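Local coordinates for TTHB210-like domain-containing protein (Thermus thermophilus, PDB 3VG8), which is of unknown function but assembles into a homodecamer and is controlled by the sigma-E/anti-sigma-E regulatory system, at residues F[45-50]-F[97-102]. The protein carries 1 engineered substitution. Numbering follows the deposited sequence.
Sequences VVFMVP and IELVLV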
loop_
_atom_site.group_PDB
_atom_site.type_symbol
_atom_site.label_atom_id
_atom_site.label_comp_id
_atom_site.label_asym_id
_atom_site.label_seq_id
_atom_site.Cartn_x
_atom_site.Cartn_y
_atom_site.Cartn_z
ATOM N N VAL F 45 9.529 29.085 -15.325
ATOM C CA VAL F 45 10.401 30.148 -15.803
ATOM C C VAL F 45 11.819 29.560 -15.826
ATOM O O VAL F 45 12.359 29.166 -14.784
ATOM C CB VAL F 45 10.320 31.319 -14.818
ATOM C CG1 VAL F 45 11.237 32.438 -15.243
ATOM C CG2 VAL F 45 8.881 31.796 -14.747
ATOM N N VAL F 46 12.427 29.506 -17.009
ATOM C CA VAL F 46 13.738 28.875 -17.154
ATOM C C VAL F 46 14.911 29.785 -17.563
ATOM O O VAL F 46 14.884 30.378 -18.632
ATOM C CB VAL F 46 13.637 27.721 -18.188
ATOM C CG1 VAL F 46 14.954 26.976 -18.298
ATOM C CG2 VAL F 46 12.524 26.767 -17.799
ATOM N N PHE F 47 15.923 29.894 -16.704
ATOM C CA PHE F 47 17.125 30.677 -17.014
ATOM C C PHE F 47 18.177 29.716 -17.573
ATOM O O PHE F 47 18.361 28.620 -17.051
ATOM C CB PHE F 47 17.692 31.350 -15.758
ATOM C CG PHE F 47 16.789 32.378 -15.176
ATOM C CD1 PHE F 47 15.815 32.025 -14.256
ATOM C CD2 PHE F 47 16.861 33.702 -15.603
ATOM C CE1 PHE F 47 14.925 32.971 -13.774
ATOM C CE2 PHE F 47 15.975 34.649 -15.126
ATOM C CZ PHE F 47 15.007 34.282 -14.211
HETATM N N MSE F 48 18.863 30.128 -18.629
HETATM C CA MSE F 48 19.900 29.305 -19.258
HETATM C C MSE F 48 21.262 29.877 -18.924
HETATM O O MSE F 48 21.509 31.051 -19.206
HETATM C CB MSE F 48 19.772 29.349 -20.776
HETATM C CG MSE F 48 18.484 28.816 -21.330
HETATM SE SE MSE F 48 18.431 26.946 -20.991
HETATM C CE MSE F 48 20.033 26.413 -21.973
ATOM N N VAL F 49 22.146 29.075 -18.331
ATOM C CA VAL F 49 23.496 29.549 -18.033
ATOM C C VAL F 49 24.578 28.547 -18.407
ATOM O O VAL F 49 24.479 27.355 -18.094
ATOM C CB VAL F 49 23.687 29.937 -16.527
ATOM C CG1 VAL F 49 22.719 31.052 -16.154
ATOM C CG2 VAL F 49 23.496 28.737 -15.633
ATOM N N PRO F 50 25.639 29.019 -19.083
ATOM C CA PRO F 50 26.723 28.108 -19.472
ATOM C C PRO F 50 27.539 27.799 -18.228
ATOM O O PRO F 50 27.813 28.694 -17.422
ATOM C CB PRO F 50 27.543 28.921 -20.490
ATOM C CG PRO F 50 26.648 30.109 -20.853
ATOM C CD PRO F 50 25.900 30.383 -19.570
ATOM N N ILE F 97 18.071 26.797 -14.982
ATOM C CA ILE F 97 17.640 27.095 -13.633
ATOM C C ILE F 97 16.157 27.391 -13.803
ATOM O O ILE F 97 15.756 28.364 -14.454
ATOM C CB ILE F 97 18.386 28.307 -13.057
ATOM C CG1 ILE F 97 19.899 28.124 -13.236
ATOM C CG2 ILE F 97 18.071 28.443 -11.592
ATOM C CD1 ILE F 97 20.454 26.937 -12.496
ATOM N N GLU F 98 15.346 26.536 -13.209
ATOM C CA GLU F 98 13.914 26.627 -13.355
ATOM C C GLU F 98 13.134 26.998 -12.092
ATOM O O GLU F 98 13.335 26.420 -11.023
ATOM C CB GLU F 98 13.390 25.285 -13.900
ATOM C CG GLU F 98 14.350 24.543 -14.834
ATOM C CD GLU F 98 13.677 23.381 -15.574
ATOM O OE1 GLU F 98 12.986 22.562 -14.927
ATOM O OE2 GLU F 98 13.845 23.290 -16.810
ATOM N N LEU F 99 12.256 27.978 -12.248
ATOM C CA LEU F 99 11.361 28.430 -11.185
ATOM C C LEU F 99 10.023 27.800 -11.596
ATOM O O LEU F 99 9.389 28.261 -12.538
ATOM C CB LEU F 99 11.266 29.959 -11.190
ATOM C CG LEU F 99 12.341 30.687 -10.376
ATOM C CD1 LEU F 99 13.714 30.284 -10.869
ATOM C CD2 LEU F 99 12.142 32.202 -10.475
ATOM N N VAL F 100 9.616 26.746 -10.893
ATOM C CA VAL F 100 8.404 26.001 -11.224
ATOM C C VAL F 100 7.207 26.446 -10.399
ATOM O O VAL F 100 7.260 26.487 -9.194
ATOM C CB VAL F 100 8.661 24.474 -11.065
ATOM C CG1 VAL F 100 7.525 23.678 -11.709
ATOM C CG2 VAL F 100 10.016 24.104 -11.717
ATOM N N LEU F 101 6.116 26.769 -11.076
ATOM C CA LEU F 101 4.940 27.301 -10.418
ATOM C C LEU F 101 3.867 26.300 -10.000
ATOM O O LEU F 101 2.781 26.705 -9.597
ATOM C CB LEU F 101 4.346 28.394 -11.312
ATOM C CG LEU F 101 5.446 29.194 -12.044
ATOM C CD1 LEU F 101 4.807 30.282 -12.892
ATOM C CD2 LEU F 101 6.419 29.818 -11.035
ATOM N N VAL F 102 4.176 25.008 -10.116
ATOM C CA VAL F 102 3.280 23.923 -9.704
ATOM C C VAL F 102 4.161 22.805 -9.096
ATOM O O VAL F 102 5.383 22.806 -9.262
ATOM C CB VAL F 102 2.501 23.331 -10.898
ATOM C CG1 VAL F 102 1.506 24.337 -11.437
ATOM C CG2 VAL F 102 3.484 22.924 -11.997
#
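V45 and F47 pair with L99 and I97 as neighbouring antiparallel strands in the sheet of this alpha and beta (a+b) protein. Strand 42-50 lies between 33-36 and 94-100. Four backbone bonds join the two strands. V45 N gives its hydrogen to L99 O at 2.9 Å, and L99 N returns one to V45 O at 2.8 Å. F47 N reaches I97 O at 2.7 Å, and I97 N reaches F47 O at 2.8 Å. Both hydrogen-bonded pairs are therefore satisfied in both directions. The non-hydrogen-bonded pair V46 and E98 sits between them. Here the backbones add two CA-H...O contacts, from E98 CA to V45 O and from V46 CA to I97 O. V46 forms backbone hydrogen bonds with F33 on strand 33-36, and E98 with N80 on strand 78-84.

On the face of V46, the E98 side chain lies alongside the valine. E98 OE2 is 3.8 Å from V46 CG2, an apolar neighbour, and is also hydrogen-bonded to a residue bordering the two segments. The other carboxylate oxygen, OE1, takes a salt bridge from K44 and a hydrogen bond from N80, which probably favours the charged form. An alanine at V46 would probably open a gap beside the E98 carboxylate, since both methyls beside OE2 would be gone.

The other face carries V45, F47, I97 and L99, where a second subunit packs. CG lies beside the backbone N of F47 (chi1 -65°), and from there the ring edge comes near I97 O and L99, with F47 CE1 4.1 Å from L99 CD1.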